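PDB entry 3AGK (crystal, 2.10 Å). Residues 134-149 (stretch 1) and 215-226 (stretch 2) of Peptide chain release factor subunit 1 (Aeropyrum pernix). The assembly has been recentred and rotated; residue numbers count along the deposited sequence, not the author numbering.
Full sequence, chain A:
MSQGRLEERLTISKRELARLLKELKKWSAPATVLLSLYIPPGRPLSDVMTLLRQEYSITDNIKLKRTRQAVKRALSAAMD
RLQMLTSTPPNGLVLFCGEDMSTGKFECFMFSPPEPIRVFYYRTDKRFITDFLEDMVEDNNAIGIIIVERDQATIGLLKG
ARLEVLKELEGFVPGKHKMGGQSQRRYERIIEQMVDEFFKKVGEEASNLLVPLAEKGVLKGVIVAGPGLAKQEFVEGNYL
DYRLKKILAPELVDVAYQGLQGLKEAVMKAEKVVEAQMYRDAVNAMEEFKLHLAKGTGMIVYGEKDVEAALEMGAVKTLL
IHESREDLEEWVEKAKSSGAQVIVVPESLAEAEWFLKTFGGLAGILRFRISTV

Stretch 1 134-149: EDMVEDNNAIGIIIVE
Stretch 2 215-226: EKGVLKGVIVAG

Two neighbouring parallel strands, one running through Ala142 to Val148 and the other through Leu219 to Ala225, are joined at 19° between their N-to-C directions, their axes approaching to 4.5 Å, and the two stretches together bury 955 Å². Side chains alternate between two faces of the sheet. On one face Ile143, Ile145 and Ile147 lie beside Gly221, Ile223 and Ala225; Ile223 (chi1 m, chi2 t) fills the middle, its CD1 3.8 Å from Ile143 CG2 (chi1 m, chi2 m) and its CB 4.3 Å from Ile145 CG2 (chi1 m, chi2 145°). On the other face Ile146 (m, t) sets CD1 3.9 Å from Val222 CG1. Val148 (chi1 t), whose CA-to-CB bond points sideways, brings CG2 to 4.0 Å from Val224 CG1; Val222 and Val224 are both t. Leu219 (t, p) turns its end inward, so that CD1 lies 3.9 Å from Ala142 CB and 3.5 Å from Gly144 N, covering the glycine backbone. Val218 (t) closes this end, with CG1 3.6 Å from Ala142 CB.

Backbone hydrogen bonds zip the extended chains together. Ala142 N donates to Val218 O (3.0 Å), and Lys220 N to Ala142 O (2.8 Å). Ala142 pairs with Leu219 but Ile143 with Gly221, a one-residue bulge at Lys220, whose phi/psi of -103/-19 departs from the extended form. Thereafter the register is steady, Gly144 beside Val222 (CA to CA 4.4 Å) and Ile147 beside Ala225 (CA to CA 4.7 Å). Gly144 N donates to Gly221 O (2.9 Å), Ile223 N to Gly144 O (2.7 Å), Ile146 N to Ile223 O (2.8 Å), Ala225 N to Ile146 O (2.8 Å) and Val148 N to Ala225 O (2.8 Å). Toward this neighbour, the even-numbered residues of the first strand supply the hydrogen-bonding groups, as parallel pairing requires, while CA-H...O contacts such as Val222 CA to Gly144 O (3.1 Å) and Ile147 CA to Ala225 O (3.2 Å) fill in between. At Gly226 (phi/psi 152/169) a CB would lie 2.2 Å from Val148 O, a clash that glycine avoids.

Beyond the strands' N-terminal ends, Gly217 leaves a helix with phi/psi 82/-6 in a Schellman motif, and its O lies 3.5 Å from Asn140 CB. Asn140 (chi1 m) also lays ND2 3.6 Å from Val218 CG2. At the polar edge Lys216 (m, t, m, t) reaches across to Asp135 (chi1 m), where NZ and OD2, 2.6 Å apart, form a hydrogen-bonded salt bridge. Asp135 is poorly ordered. Glu138 OE1 stays 4.6 Å from Lys216 NZ, beyond salt-bridge range.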

# COMPACT_ATOMS: atom_id res chain seq x y z
N GLU A 134 0.08 -2.95 9.44
CA GLU A 134 -0.04 -2.95 7.98
C GLU A 134 1.07 -3.76 7.33
O GLU A 134 0.91 -4.25 6.21
CB GLU A 134 -0.05 -1.53 7.42
CG GLU A 134 -1.20 -0.68 7.91
CD GLU A 134 -1.47 0.49 7.00
OE1 GLU A 134 -1.18 1.64 7.40
OE2 GLU A 134 -1.98 0.26 5.87
N ASP A 135 2.18 -3.91 8.03
CA ASP A 135 3.34 -4.60 7.47
C ASP A 135 3.20 -6.13 7.41
O ASP A 135 3.91 -6.79 6.65
CB ASP A 135 4.61 -4.20 8.22
CG ASP A 135 5.13 -2.84 7.80
OD1 ASP A 135 5.75 -2.16 8.63
OD2 ASP A 135 4.92 -2.46 6.62
N MET A 136 2.29 -6.68 8.21
CA MET A 136 2.08 -8.13 8.21
C MET A 136 0.73 -8.49 7.61
O MET A 136 0.42 -9.66 7.39
CB MET A 136 2.21 -8.70 9.62
CG MET A 136 2.26 -10.24 9.70
SD MET A 136 3.84 -11.01 9.24
CE MET A 136 3.66 -12.62 10.00
N VAL A 137 -0.08 -7.47 7.33
CA VAL A 137 -1.30 -7.67 6.58
C VAL A 137 -0.93 -7.54 5.10
O VAL A 137 -1.75 -7.77 4.20
CB VAL A 137 -2.33 -6.58 6.92
CG1 VAL A 137 -1.96 -5.28 6.24
CG2 VAL A 137 -3.70 -7.01 6.52
N GLU A 138 0.33 -7.19 4.88
CA GLU A 138 0.81 -6.75 3.59
C GLU A 138 1.61 -7.84 2.89
O GLU A 138 2.62 -8.30 3.41
CB GLU A 138 1.70 -5.53 3.81
CG GLU A 138 2.18 -4.83 2.56
CD GLU A 138 3.30 -3.86 2.85
OE1 GLU A 138 3.16 -3.00 3.75
OE2 GLU A 138 4.34 -3.97 2.18
N ASP A 139 1.14 -8.23 1.71
CA ASP A 139 1.90 -9.12 0.83
C ASP A 139 3.32 -8.60 0.63
O ASP A 139 3.53 -7.43 0.29
CB ASP A 139 1.23 -9.23 -0.55
CG ASP A 139 -0.28 -9.15 -0.47
OD1 ASP A 139 -0.95 -10.08 -0.98
OD2 ASP A 139 -0.81 -8.16 0.08
N ASN A 140 4.30 -9.46 0.86
CA ASN A 140 5.67 -9.12 0.54
C ASN A 140 5.86 -9.25 -0.96
O ASN A 140 6.58 -10.13 -1.42
CB ASN A 140 6.64 -10.03 1.29
CG ASN A 140 6.66 -9.77 2.78
OD1 ASN A 140 7.19 -10.57 3.56
ND2 ASN A 140 6.09 -8.63 3.19
N ASN A 141 5.22 -8.37 -1.73
CA ASN A 141 5.33 -8.43 -3.18
C ASN A 141 5.61 -7.08 -3.84
O ASN A 141 5.24 -6.86 -5.00
CB ASN A 141 4.07 -9.06 -3.79
CG ASN A 141 2.83 -8.22 -3.59
OD1 ASN A 141 1.75 -8.60 -4.03
ND2 ASN A 141 2.98 -7.07 -2.94
N ALA A 142 6.25 -6.17 -3.12
CA ALA A 142 6.49 -4.83 -3.65
C ALA A 142 7.68 -4.79 -4.62
O ALA A 142 8.72 -5.43 -4.40
CB ALA A 142 6.69 -3.85 -2.50
N ILE A 143 7.50 -4.02 -5.68
CA ILE A 143 8.55 -3.71 -6.64
C ILE A 143 8.84 -2.20 -6.66
O ILE A 143 7.92 -1.39 -6.81
CB ILE A 143 8.14 -4.15 -8.05
CG1 ILE A 143 7.81 -5.65 -8.06
CG2 ILE A 143 9.21 -3.76 -9.08
CD1 ILE A 143 9.00 -6.52 -7.69
N GLY A 144 10.11 -1.85 -6.48
CA GLY A 144 10.56 -0.47 -6.61
C GLY A 144 10.91 -0.22 -8.07
O GLY A 144 11.34 -1.12 -8.78
N ILE A 145 10.69 1.00 -8.53
CA ILE A 145 11.03 1.36 -9.90
C ILE A 145 11.78 2.70 -9.89
O ILE A 145 11.34 3.66 -9.25
CB ILE A 145 9.78 1.49 -10.78
CG1 ILE A 145 8.89 0.26 -10.60
CG2 ILE A 145 10.16 1.71 -12.27
CD1 ILE A 145 7.44 0.58 -10.67
N ILE A 146 12.92 2.72 -10.58
CA ILE A 146 13.70 3.95 -10.78
C ILE A 146 13.81 4.19 -12.29
O ILE A 146 14.37 3.37 -13.01
CB ILE A 146 15.11 3.85 -10.14
CG1 ILE A 146 15.00 3.50 -8.66
CG2 ILE A 146 15.87 5.17 -10.30
CD1 ILE A 146 16.26 2.88 -8.06
N ILE A 147 13.22 5.29 -12.75
CA ILE A 147 13.41 5.79 -14.11
C ILE A 147 14.51 6.85 -14.09
O ILE A 147 14.43 7.82 -13.33
CB ILE A 147 12.11 6.41 -14.69
CG1 ILE A 147 10.96 5.40 -14.60
CG2 ILE A 147 12.31 6.85 -16.13
CD1 ILE A 147 9.63 6.02 -14.94
N VAL A 148 15.55 6.64 -14.89
CA VAL A 148 16.71 7.51 -14.83
C VAL A 148 17.01 8.15 -16.17
O VAL A 148 17.01 7.47 -17.20
CB VAL A 148 18.01 6.76 -14.44
CG1 VAL A 148 19.08 7.79 -14.04
CG2 VAL A 148 17.77 5.78 -13.32
N GLU A 149 17.26 9.45 -16.13
CA GLU A 149 17.83 10.17 -17.24
C GLU A 149 18.98 10.98 -16.68
O GLU A 149 19.07 11.18 -15.47
CB GLU A 149 16.81 11.13 -17.85
CG GLU A 149 15.83 10.49 -18.79
CD GLU A 149 14.91 11.50 -19.45
OE1 GLU A 149 15.33 12.12 -20.45
OE2 GLU A 149 13.77 11.65 -18.97
N GLU A 215 14.44 -3.96 3.75
CA GLU A 215 14.80 -4.51 5.03
C GLU A 215 13.62 -5.16 5.73
O GLU A 215 13.77 -6.20 6.36
CB GLU A 215 15.41 -3.42 5.90
CG GLU A 215 16.67 -2.87 5.27
CD GLU A 215 17.66 -2.43 6.29
OE1 GLU A 215 18.77 -2.99 6.31
OE2 GLU A 215 17.31 -1.53 7.08
N LYS A 216 12.44 -4.56 5.60
CA LYS A 216 11.22 -5.16 6.15
C LYS A 216 10.83 -6.42 5.40
O LYS A 216 9.88 -7.10 5.79
CB LYS A 216 10.04 -4.18 6.12
CG LYS A 216 10.11 -3.03 7.10
CD LYS A 216 8.82 -2.22 7.06
CE LYS A 216 8.31 -2.05 5.63
NZ LYS A 216 7.01 -1.33 5.53
N GLY A 217 11.52 -6.73 4.30
CA GLY A 217 11.21 -7.90 3.49
C GLY A 217 10.07 -7.73 2.50
O GLY A 217 9.78 -8.61 1.70
N VAL A 218 9.42 -6.57 2.57
CA VAL A 218 8.34 -6.20 1.68
C VAL A 218 8.79 -6.00 0.22
O VAL A 218 8.06 -6.34 -0.72
CB VAL A 218 7.70 -4.89 2.17
CG1 VAL A 218 6.79 -4.33 1.11
CG2 VAL A 218 6.97 -5.12 3.47
N LEU A 219 9.97 -5.41 0.04
CA LEU A 219 10.47 -5.16 -1.31
C LEU A 219 11.13 -6.41 -1.86
O LEU A 219 12.08 -6.91 -1.27
CB LEU A 219 11.48 -4.00 -1.33
CG LEU A 219 11.67 -3.27 -2.66
CD1 LEU A 219 10.37 -2.59 -3.08
CD2 LEU A 219 12.81 -2.21 -2.57
N LYS A 220 10.64 -6.88 -3.00
CA LYS A 220 11.20 -8.08 -3.62
C LYS A 220 12.11 -7.78 -4.82
O LYS A 220 12.90 -8.63 -5.22
CB LYS A 220 10.07 -9.04 -4.03
CG LYS A 220 9.33 -9.65 -2.84
CD LYS A 220 10.13 -10.76 -2.18
CE LYS A 220 9.54 -12.14 -2.51
NZ LYS A 220 10.27 -13.28 -1.88
N GLY A 221 12.00 -6.59 -5.38
CA GLY A 221 12.80 -6.26 -6.54
C GLY A 221 12.80 -4.80 -6.89
O GLY A 221 12.00 -4.03 -6.36
N VAL A 222 13.70 -4.42 -7.80
CA VAL A 222 13.76 -3.04 -8.29
C VAL A 222 13.94 -3.06 -9.78
O VAL A 222 14.80 -3.77 -10.31
CB VAL A 222 14.93 -2.25 -7.65
CG1 VAL A 222 15.01 -0.81 -8.23
CG2 VAL A 222 14.77 -2.24 -6.13
N ILE A 223 13.10 -2.33 -10.48
CA ILE A 223 13.26 -2.18 -11.92
C ILE A 223 13.97 -0.85 -12.15
O ILE A 223 13.56 0.19 -11.62
CB ILE A 223 11.91 -2.16 -12.63
CG1 ILE A 223 11.22 -3.52 -12.51
CG2 ILE A 223 12.09 -1.78 -14.10
CD1 ILE A 223 9.74 -3.49 -12.88
N VAL A 224 15.04 -0.88 -12.93
CA VAL A 224 15.63 0.37 -13.38
C VAL A 224 15.30 0.53 -14.86
O VAL A 224 15.55 -0.36 -15.66
CB VAL A 224 17.17 0.47 -13.11
CG1 VAL A 224 17.74 1.79 -13.67
CG2 VAL A 224 17.46 0.35 -11.63
N ALA A 225 14.71 1.67 -15.22
CA ALA A 225 14.29 1.95 -16.59
C ALA A 225 14.72 3.36 -17.00
O ALA A 225 15.20 4.13 -16.19
CB ALA A 225 12.79 1.83 -16.73
N GLY A 226 14.52 3.68 -18.27
CA GLY A 226 14.81 5.01 -18.74
C GLY A 226 15.15 4.98 -20.22
O GLY A 226 15.35 3.91 -20.80